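Local coordinates for protein ochratoxinase (Aspergillus niger, PDB 4C65) that hydrolyses the amide bond of ochratoxin A, releasing L-phenylalanine and ochratoxin alpha, as a zinc-dependent amidohydrolase that acts as a carboxypeptidase, at residues Met70-Asp75 with Tyr112-Gly117; Ala116-Glu121 with Ile196-Lys201; Arg288-Ile293 with Gly334-Pro339. All blocks are in the same frame, centred on the assembly; numbering follows the deposited sequence.

Contact 1. Residues Met70-Asp75 with Tyr112-Gly117; sequences MHFGGD and YRDLAG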
loop_
_atom_site.group_PDB
_atom_site.type_symbol
_atom_site.label_atom_id
_atom_site.label_comp_id
_atom_site.label_asym_id
_atom_site.label_seq_id
_atom_site.Cartn_x
_atom_site.Cartn_y
_atom_site.Cartn_z
ATOM N N MET A 70 9.806 6.571 34.555
ATOM C CA MET A 70 9.601 7.827 33.854
ATOM C C MET A 70 9.017 7.533 32.486
ATOM O O MET A 70 9.083 6.418 32.014
ATOM C CB MET A 70 10.925 8.566 33.712
ATOM C CG MET A 70 11.641 8.876 35.035
ATOM S SD MET A 70 10.622 9.793 36.193
ATOM C CE MET A 70 10.559 11.363 35.321
ATOM N N HIS A 71 8.390 8.521 31.872
ATOM C CA HIS A 71 7.956 8.376 30.501
ATOM C C HIS A 71 8.343 9.609 29.697
ATOM O O HIS A 71 7.965 10.719 30.024
ATOM C CB HIS A 71 6.464 8.036 30.380
ATOM C CG HIS A 71 5.550 8.975 31.108
ATOM N ND1 HIS A 71 4.814 8.589 32.210
ATOM C CD2 HIS A 71 5.215 10.269 30.873
ATOM C CE1 HIS A 71 4.079 9.607 32.633
ATOM N NE2 HIS A 71 4.315 10.642 31.846
ATOM N N PHE A 72 9.136 9.386 28.658
ATOM C CA PHE A 72 9.692 10.437 27.870
ATOM C C PHE A 72 8.729 10.780 26.756
ATOM O O PHE A 72 8.953 10.471 25.589
ATOM C CB PHE A 72 11.057 10.011 27.312
ATOM C CG PHE A 72 12.208 10.266 28.259
ATOM C CD1 PHE A 72 12.243 9.675 29.509
ATOM C CD2 PHE A 72 13.270 11.063 27.873
ATOM C CE1 PHE A 72 13.306 9.903 30.374
ATOM C CE2 PHE A 72 14.326 11.287 28.726
ATOM C CZ PHE A 72 14.352 10.693 29.979
ATOM N N GLY A 73 7.648 11.442 27.132
ATOM C CA GLY A 73 6.555 11.741 26.208
ATOM C C GLY A 73 6.672 13.077 25.522
ATOM O O GLY A 73 6.584 13.154 24.296
ATOM N N GLY A 74 6.845 14.135 26.316
ATOM C CA GLY A 74 6.918 15.530 25.807
ATOM C C GLY A 74 5.699 16.036 25.061
ATOM O O GLY A 74 5.818 16.900 24.213
ATOM N N ASP A 75 4.534 15.481 25.402
ATOM C CA ASP A 75 3.299 15.670 24.641
ATOM C C ASP A 75 2.892 17.126 24.580
ATOM O O ASP A 75 3.150 17.874 25.503
ATOM C CB ASP A 75 2.136 14.849 25.262
ATOM C CG ASP A 75 2.454 13.363 25.390
ATOM O OD1 ASP A 75 3.390 12.987 26.160
ATOM O OD2 ASP A 75 1.775 12.535 24.745
ATOM N N TYR A 112 17.515 7.883 35.099
ATOM C CA TYR A 112 16.113 7.697 34.851
ATOM C C TYR A 112 15.908 6.392 34.055
ATOM O O TYR A 112 16.633 6.116 33.126
ATOM C CB TYR A 112 15.606 8.825 33.966
ATOM C CG TYR A 112 15.050 10.080 34.621
ATOM C CD1 TYR A 112 14.821 10.174 35.987
ATOM C CD2 TYR A 112 14.669 11.160 33.817
ATOM C CE1 TYR A 112 14.266 11.330 36.526
ATOM C CE2 TYR A 112 14.106 12.291 34.347
ATOM C CZ TYR A 112 13.925 12.387 35.699
ATOM O OH TYR A 112 13.349 13.524 36.191
ATOM N N ARG A 113 14.908 5.601 34.449
ATOM C CA ARG A 113 14.407 4.524 33.609
ATOM C C ARG A 113 13.119 4.969 32.934
ATOM O O ARG A 113 12.076 5.114 33.587
ATOM C CB ARG A 113 14.200 3.232 34.409
ATOM C CG ARG A 113 13.987 2.007 33.517
ATOM C CD ARG A 113 13.794 0.735 34.316
ATOM N NE ARG A 113 12.604 0.797 35.164
ATOM C CZ ARG A 113 11.986 -0.250 35.703
ATOM N NH1 ARG A 113 12.411 -1.492 35.486
ATOM N NH2 ARG A 113 10.915 -0.062 36.461
ATOM N N ASP A 114 13.232 5.228 31.631
ATOM C CA ASP A 114 12.126 5.589 30.763
ATOM C C ASP A 114 11.396 4.308 30.359
ATOM O O ASP A 114 12.017 3.389 29.828
ATOM C CB ASP A 114 12.678 6.285 29.516
ATOM C CG ASP A 114 11.651 6.502 28.457
ATOM O OD1 ASP A 114 10.480 6.778 28.782
ATOM O OD2 ASP A 114 12.026 6.471 27.279
ATOM N N LEU A 115 10.085 4.267 30.570
ATOM C CA LEU A 115 9.300 3.063 30.285
ATOM C C LEU A 115 8.258 3.232 29.179
ATOM O O LEU A 115 7.522 2.295 28.846
ATOM C CB LEU A 115 8.640 2.588 31.569
ATOM C CG LEU A 115 9.607 2.069 32.627
ATOM C CD1 LEU A 115 8.817 1.636 33.854
ATOM C CD2 LEU A 115 10.433 0.901 32.086
ATOM N N ALA A 116 8.208 4.402 28.559
ATOM C CA ALA A 116 7.471 4.560 27.314
ATOM C C ALA A 116 7.825 5.910 26.727
ATOM O O ALA A 116 7.560 6.941 27.341
ATOM C CB ALA A 116 5.976 4.484 27.562
ATOM N N GLY A 117 8.412 5.943 25.554
ATOM C CA GLY A 117 8.655 7.228 24.919
ATOM C C GLY A 117 9.953 7.320 24.150
ATOM O O GLY A 117 10.450 6.324 23.613
#
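Y112 receives M70 over one face of its ring. M70 CG lies 3.7 Å from the centroid of the Y112 ring, close to the ring normal, in a CH-pi contact. The M70 chain is bent at chi2 and chi3, and its sulfur also sits over this face, a Met-aromatic contact. The chain ends with M70 CE 3.5 Å from Y112 CZ. F72 CZ meets the same ring at its edge, near CD2. The phenol OH of Y112 bonds to the backbone N of G340.

R113 turns its side chain away, toward C68 and E264, and takes part through its backbone. Its O accepts from M70 N at 2.9 Å. D114 pairs with M70 in a parallel bridge. CG of D114 stands anti to its backbone N (chi1 171°), next to F72 CD1. D114 OD1 takes F72 N at 2.9 Å and A116 N at 3.3 Å. The two donors reach it from opposite faces of the carboxylate, and the second bond makes an Asx turn. D114 OD2 is held by S138 OG. The carboxylate is thus fixed from several sides.

L115 N donates to M70 O at 2.8 Å, the second bond of the bridge. A116 O lies 3.4 Å from CB of H71. G117 CA makes a CA-H...O contact with F72 O.

Parallel strand ends that open into loops carrying metal ligands are characteristic of the amidohydrolase TIM barrel; here H71 binds zinc.

Contact 2. Residues Ala116-Glu121 with Ile196-Lys201; sequences AGYGCE and IRRGAK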
loop_
_atom_site.group_PDB
_atom_site.type_symbol
_atom_site.label_atom_id
_atom_site.label_comp_id
_atom_site.label_asym_id
_atom_site.label_seq_id
_atom_site.Cartn_x
_atom_site.Cartn_y
_atom_site.Cartn_z
ATOM N N ALA A 116 8.208 4.402 28.559
ATOM C CA ALA A 116 7.471 4.560 27.314
ATOM C C ALA A 116 7.825 5.910 26.727
ATOM O O ALA A 116 7.560 6.941 27.341
ATOM C CB ALA A 116 5.976 4.484 27.562
ATOM N N GLY A 117 8.412 5.943 25.554
ATOM C CA GLY A 117 8.655 7.228 24.919
ATOM C C GLY A 117 9.953 7.320 24.150
ATOM O O GLY A 117 10.450 6.324 23.613
ATOM N N TYR A 118 10.527 8.512 24.134
ATOM C CA TYR A 118 11.629 8.826 23.245
ATOM C C TYR A 118 12.962 8.904 23.978
ATOM O O TYR A 118 13.853 9.648 23.572
ATOM C CB TYR A 118 11.321 10.166 22.565
ATOM C CG TYR A 118 10.079 10.173 21.725
ATOM C CD1 TYR A 118 9.975 9.344 20.618
ATOM C CD2 TYR A 118 8.993 10.970 22.050
ATOM C CE1 TYR A 118 8.825 9.316 19.851
ATOM C CE2 TYR A 118 7.857 10.986 21.271
ATOM C CZ TYR A 118 7.774 10.166 20.165
ATOM O OH TYR A 118 6.636 10.153 19.381
ATOM N N GLY A 119 13.089 8.172 25.071
ATOM C CA GLY A 119 14.309 8.186 25.865
ATOM C C GLY A 119 15.538 7.832 25.076
ATOM O O GLY A 119 16.603 8.392 25.282
ATOM N N CYS A 120 15.417 6.834 24.213
ATOM C CA CYS A 120 16.556 6.393 23.408
ATOM C C CYS A 120 16.995 7.495 22.487
ATOM O O CYS A 120 18.197 7.744 22.308
ATOM C CB CYS A 120 16.171 5.212 22.544
ATOM S SG CYS A 120 15.797 3.706 23.435
ATOM N N GLU A 121 16.012 8.157 21.890
ATOM C CA GLU A 121 16.285 9.208 20.906
ATOM C C GLU A 121 16.830 10.488 21.579
ATOM O O GLU A 121 17.722 11.153 21.044
ATOM C CB GLU A 121 15.010 9.517 20.112
ATOM C CG GLU A 121 14.580 8.413 19.146
ATOM C CD GLU A 121 13.988 7.164 19.810
ATOM O OE1 GLU A 121 13.313 7.273 20.864
ATOM O OE2 GLU A 121 14.197 6.072 19.247
ATOM N N ILE A 196 15.165 -2.732 20.994
ATOM C CA ILE A 196 16.624 -2.918 21.085
ATOM C C ILE A 196 17.294 -2.125 19.958
ATOM O O ILE A 196 18.331 -1.502 20.168
ATOM C CB ILE A 196 17.035 -4.385 20.948
ATOM C CG1 ILE A 196 16.426 -5.238 22.068
ATOM C CG2 ILE A 196 18.541 -4.513 20.946
ATOM C CD1 ILE A 196 16.981 -4.941 23.443
ATOM N N ARG A 197 16.685 -2.171 18.773
ATOM C CA ARG A 197 17.176 -1.423 17.607
ATOM C C ARG A 197 17.442 0.051 17.907
ATOM O O ARG A 197 18.453 0.584 17.452
ATOM C CB ARG A 197 16.210 -1.510 16.449
ATOM C CG ARG A 197 16.784 -1.069 15.115
ATOM C CD ARG A 197 15.762 -1.285 14.024
ATOM N NE ARG A 197 16.362 -1.101 12.728
ATOM C CZ ARG A 197 16.679 0.063 12.188
ATOM N NH1 ARG A 197 16.341 1.208 12.753
ATOM N NH2 ARG A 197 17.296 0.062 11.043
ATOM N N ARG A 198 16.549 0.677 18.691
ATOM C CA ARG A 198 16.674 2.116 19.058
ATOM C C ARG A 198 17.628 2.307 20.221
ATOM O O ARG A 198 17.967 3.424 20.560
ATOM C CB ARG A 198 15.285 2.857 19.240
ATOM C CG ARG A 198 14.159 1.925 19.039
ATOM C CD ARG A 198 12.808 2.505 19.143
ATOM N NE ARG A 198 12.536 3.812 19.693
ATOM C CZ ARG A 198 11.341 4.148 20.159
ATOM N NH1 ARG A 198 10.335 3.273 20.158
ATOM N NH2 ARG A 198 11.118 5.358 20.625
ATOM N N GLY A 199 18.136 1.223 20.802
ATOM C CA GLY A 199 19.056 1.317 21.936
ATOM C C GLY A 199 18.425 1.065 23.292
ATOM O O GLY A 199 19.011 1.401 24.325
ATOM N N ALA A 200 17.243 0.470 23.310
ATOM C CA ALA A 200 16.570 0.233 24.568
ATOM C C ALA A 200 17.439 -0.614 25.504
ATOM O O ALA A 200 18.049 -1.587 25.093
ATOM C CB ALA A 200 15.233 -0.430 24.338
ATOM N N LYS A 201 17.518 -0.182 26.754
ATOM C CA LYS A 201 18.275 -0.886 27.775
ATOM C C LYS A 201 17.346 -1.608 28.756
ATOM O O LYS A 201 17.804 -2.235 29.701
ATOM C CB LYS A 201 19.198 0.086 28.490
ATOM C CG LYS A 201 20.490 0.286 27.722
ATOM C CD LYS A 201 21.285 1.445 28.266
ATOM C CE LYS A 201 22.456 1.815 27.320
ATOM N NZ LYS A 201 23.659 2.249 28.069
HETATM O O HOH W 1 17.267 5.968 19.199
#
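E121 and R198 form the polar half of this contact, while C120 packs the other half against the end of helix 185-198. The carboxylate and guanidinium meet side-on, one nitrogen to each oxygen. R198 NE donates to E121 OE2 at 2.8 Å, on the syn side of the carboxylate. R198 NH2 donates to E121 OE1 at 2.9 Å in a nearly straight bond of 173°, reaching that oxygen from above the carboxylate plane. Both oxygens stay near the guanidinium plane, although the two groups are turned 41° apart. R198 NH2 also lies 3.2 Å from G117 O. R198 NH1 bonds to G177 O.

The tight part lies beside this pair. C120 CB is 3.2 Å from R198 O. C120 SG, anti to its own carbonyl carbon (chi1 -67°), sits 3.5 Å from A200 N. G199, at positive phi, closes the helix in a Schellman motif. The sulfur lies beside the backbone that follows and near A200 CB.

The looser side is bridged by a water. It donates to E121 OE2 and to R198 O, joining the side chain of one segment to the backbone of the other. Beyond the pair, the Y118 ring comes no nearer to the guanidinium than 4.1 Å, from CD1 to R198 NH2. That ring also meets H89 of a neighbouring subunit. E121 O bonds to S92 OG of that neighbouring subunit.

The contact joins the start of helix 119-127 to the end of helix 185-198. E121 is buried and R198 only partly so. Two bonds from one guanidinium should favour an ionised E121 and offset part of the cost of burying its charge.

Contact 3. Residues Arg288-Ile293 with Gly334-Pro339; sequences RSVIEI and GTDTAP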
loop_
_atom_site.group_PDB
_atom_site.type_symbol
_atom_site.label_atom_id
_atom_site.label_comp_id
_atom_site.label_asym_id
_atom_site.label_seq_id
_atom_site.Cartn_x
_atom_site.Cartn_y
_atom_site.Cartn_z
ATOM N N ARG A 288 3.655 5.054 43.805
ATOM C CA ARG A 288 2.573 5.488 44.673
ATOM C C ARG A 288 2.126 6.890 44.320
ATOM O O ARG A 288 0.975 7.240 44.563
ATOM C CB ARG A 288 2.981 5.396 46.156
ATOM C CG ARG A 288 1.892 5.778 47.165
ATOM C CD ARG A 288 0.680 4.867 47.106
ATOM N NE ARG A 288 -0.406 5.363 47.932
ATOM C CZ ARG A 288 -1.565 4.720 48.128
ATOM N NH1 ARG A 288 -1.815 3.558 47.532
ATOM N NH2 ARG A 288 -2.485 5.247 48.909
ATOM N N SER A 289 3.017 7.682 43.725
ATOM C CA SER A 289 2.679 9.058 43.309
ATOM C C SER A 289 1.436 9.111 42.430
ATOM O O SER A 289 0.564 9.950 42.619
ATOM C CB SER A 289 3.833 9.715 42.559
ATOM O OG SER A 289 4.854 10.123 43.448
ATOM N N VAL A 290 1.357 8.209 41.474
ATOM C CA VAL A 290 0.264 8.199 40.552
ATOM C C VAL A 290 -1.077 7.926 41.236
ATOM O O VAL A 290 -2.110 8.523 40.894
ATOM C CB VAL A 290 0.629 7.220 39.420
ATOM C CG1 VAL A 290 -0.256 5.985 39.332
ATOM C CG2 VAL A 290 0.727 7.928 38.083
ATOM N N ILE A 291 -1.068 7.035 42.214
ATOM C CA ILE A 291 -2.264 6.774 43.027
ATOM C C ILE A 291 -2.635 8.009 43.836
ATOM O O ILE A 291 -3.815 8.339 43.961
ATOM C CB ILE A 291 -2.085 5.568 43.977
ATOM C CG1 ILE A 291 -2.387 4.250 43.266
ATOM C CG2 ILE A 291 -3.181 5.524 45.029
ATOM C CD1 ILE A 291 -1.441 3.567 42.335
ATOM N N GLU A 292 -1.630 8.669 44.400
ATOM C CA GLU A 292 -1.862 9.803 45.280
ATOM C C GLU A 292 -2.433 10.977 44.518
ATOM O O GLU A 292 -3.212 11.739 45.061
ATOM C CB GLU A 292 -0.576 10.201 46.007
ATOM C CG GLU A 292 -0.092 9.194 47.052
ATOM C CD GLU A 292 -1.053 9.037 48.226
ATOM O OE1 GLU A 292 -1.821 9.972 48.516
ATOM O OE2 GLU A 292 -1.038 7.965 48.851
ATOM N N ILE A 293 -2.065 11.113 43.248
ATOM C CA ILE A 293 -2.609 12.196 42.414
ATOM C C ILE A 293 -4.129 12.107 42.276
ATOM O O ILE A 293 -4.830 13.090 42.515
ATOM C CB ILE A 293 -1.959 12.233 41.013
ATOM C CG1 ILE A 293 -0.545 12.795 41.131
ATOM C CG2 ILE A 293 -2.782 13.079 40.041
ATOM C CD1 ILE A 293 0.315 12.516 39.918
ATOM N N GLY A 334 9.820 4.706 41.772
ATOM C CA GLY A 334 9.421 5.238 40.488
ATOM C C GLY A 334 8.199 6.067 40.696
ATOM O O GLY A 334 7.398 5.782 41.572
ATOM N N THR A 335 8.040 7.085 39.859
ATOM C CA THR A 335 6.991 8.096 40.041
ATOM C C THR A 335 5.856 7.986 39.021
ATOM O O THR A 335 4.697 8.303 39.317
ATOM C CB THR A 335 7.634 9.489 39.975
ATOM O OG1 THR A 335 8.691 9.551 40.935
ATOM C CG2 THR A 335 6.627 10.580 40.306
ATOM N N ASP A 336 6.200 7.520 37.822
ATOM C CA ASP A 336 5.310 7.500 36.668
ATOM C C ASP A 336 4.965 8.919 36.254
ATOM O O ASP A 336 3.821 9.349 36.323
ATOM C CB ASP A 336 4.061 6.676 36.946
ATOM C CG ASP A 336 3.370 6.200 35.666
ATOM O OD1 ASP A 336 3.620 6.732 34.574
ATOM O OD2 ASP A 336 2.552 5.280 35.772
ATOM N N THR A 337 5.975 9.640 35.807
ATOM C CA THR A 337 5.810 11.038 35.426
ATOM C C THR A 337 6.786 11.414 34.301
ATOM O O THR A 337 7.671 10.650 33.941
ATOM C CB THR A 337 6.032 11.927 36.670
ATOM O OG1 THR A 337 5.612 13.261 36.401
ATOM C CG2 THR A 337 7.489 11.920 37.079
ATOM N N ALA A 338 6.606 12.607 33.749
ATOM C CA ALA A 338 7.514 13.152 32.741
ATOM C C ALA A 338 8.814 13.588 33.394
ATOM O O ALA A 338 8.836 13.964 34.562
ATOM C CB ALA A 338 6.861 14.353 32.043
ATOM N N PRO A 339 9.913 13.561 32.633
ATOM C CA PRO A 339 11.212 14.116 33.098
ATOM C C PRO A 339 11.101 15.530 33.649
ATOM O O PRO A 339 10.390 16.352 33.084
ATOM C CB PRO A 339 12.047 14.132 31.827
ATOM C CG PRO A 339 11.520 12.950 31.049
ATOM C CD PRO A 339 10.046 12.894 31.325
#
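V290 and D336 slant across each other, with V290 CG2 as the touching branch. It lies 3.7 Å from D336 CB and 4.0 Å from both D336 CG and D336 OD2. The methyl thus lies across the aspartate at its CB, with the carboxylate a little farther off. D336 CG is anti to its backbone N (chi1 -159°). While its CB meets the helix, the D336 side chain also touches the zinc ligands H71 and H265.

One residue earlier on each side, S289 faces T335. The methyl of T335 does the touching: CG2 is 3.6 Å from S289 OG and slightly farther from S289 CB. This methyl stands anti to the backbone N of T335. T335 OG1 bonds to D67 OD2 instead. S289 OG is held by E346 OE1, on helix 344-354. S289 CB also lies 3.6 Å from T335 O.

No hydrogen bond crosses between the segments; they meet by van der Waals contact. Within helix 288-297, R288 NE and E292 OE2 form a salt bridge of 2.8 Å, one turn apart, and E292 has a second partner in R353.

The loop follows strand 331-332, and D336 is an active-site residue. An aspartate just after a barrel strand, beside the metal-binding histidines, is characteristic of the amidohydrolase active site.

How the contacts relate
Contacts 1 and 3 meet at the metal site. H71 ND1 of contact 1 makes a weak hydrogen bond of 3.2 Å to D336 OD1 of contact 3, bringing a zinc ligand next to an active-site aspartate. A probable backbone bond, H71 N to T337 O at 3.1 Å, runs beside it. Contact 2 continues from contact 1 along the chain: they share A116 and G117, and F72 O lies 2.9 Å from Y118 N. Their centres are about 10 Å apart. G117 is about 6 Å from the H71 side chain. Contacts 2 and 3 do not touch; their centres are about 21 Å apart. Both reach the same neighbouring subunit, contact 2 through Y118 and E121, contact 3 through A338.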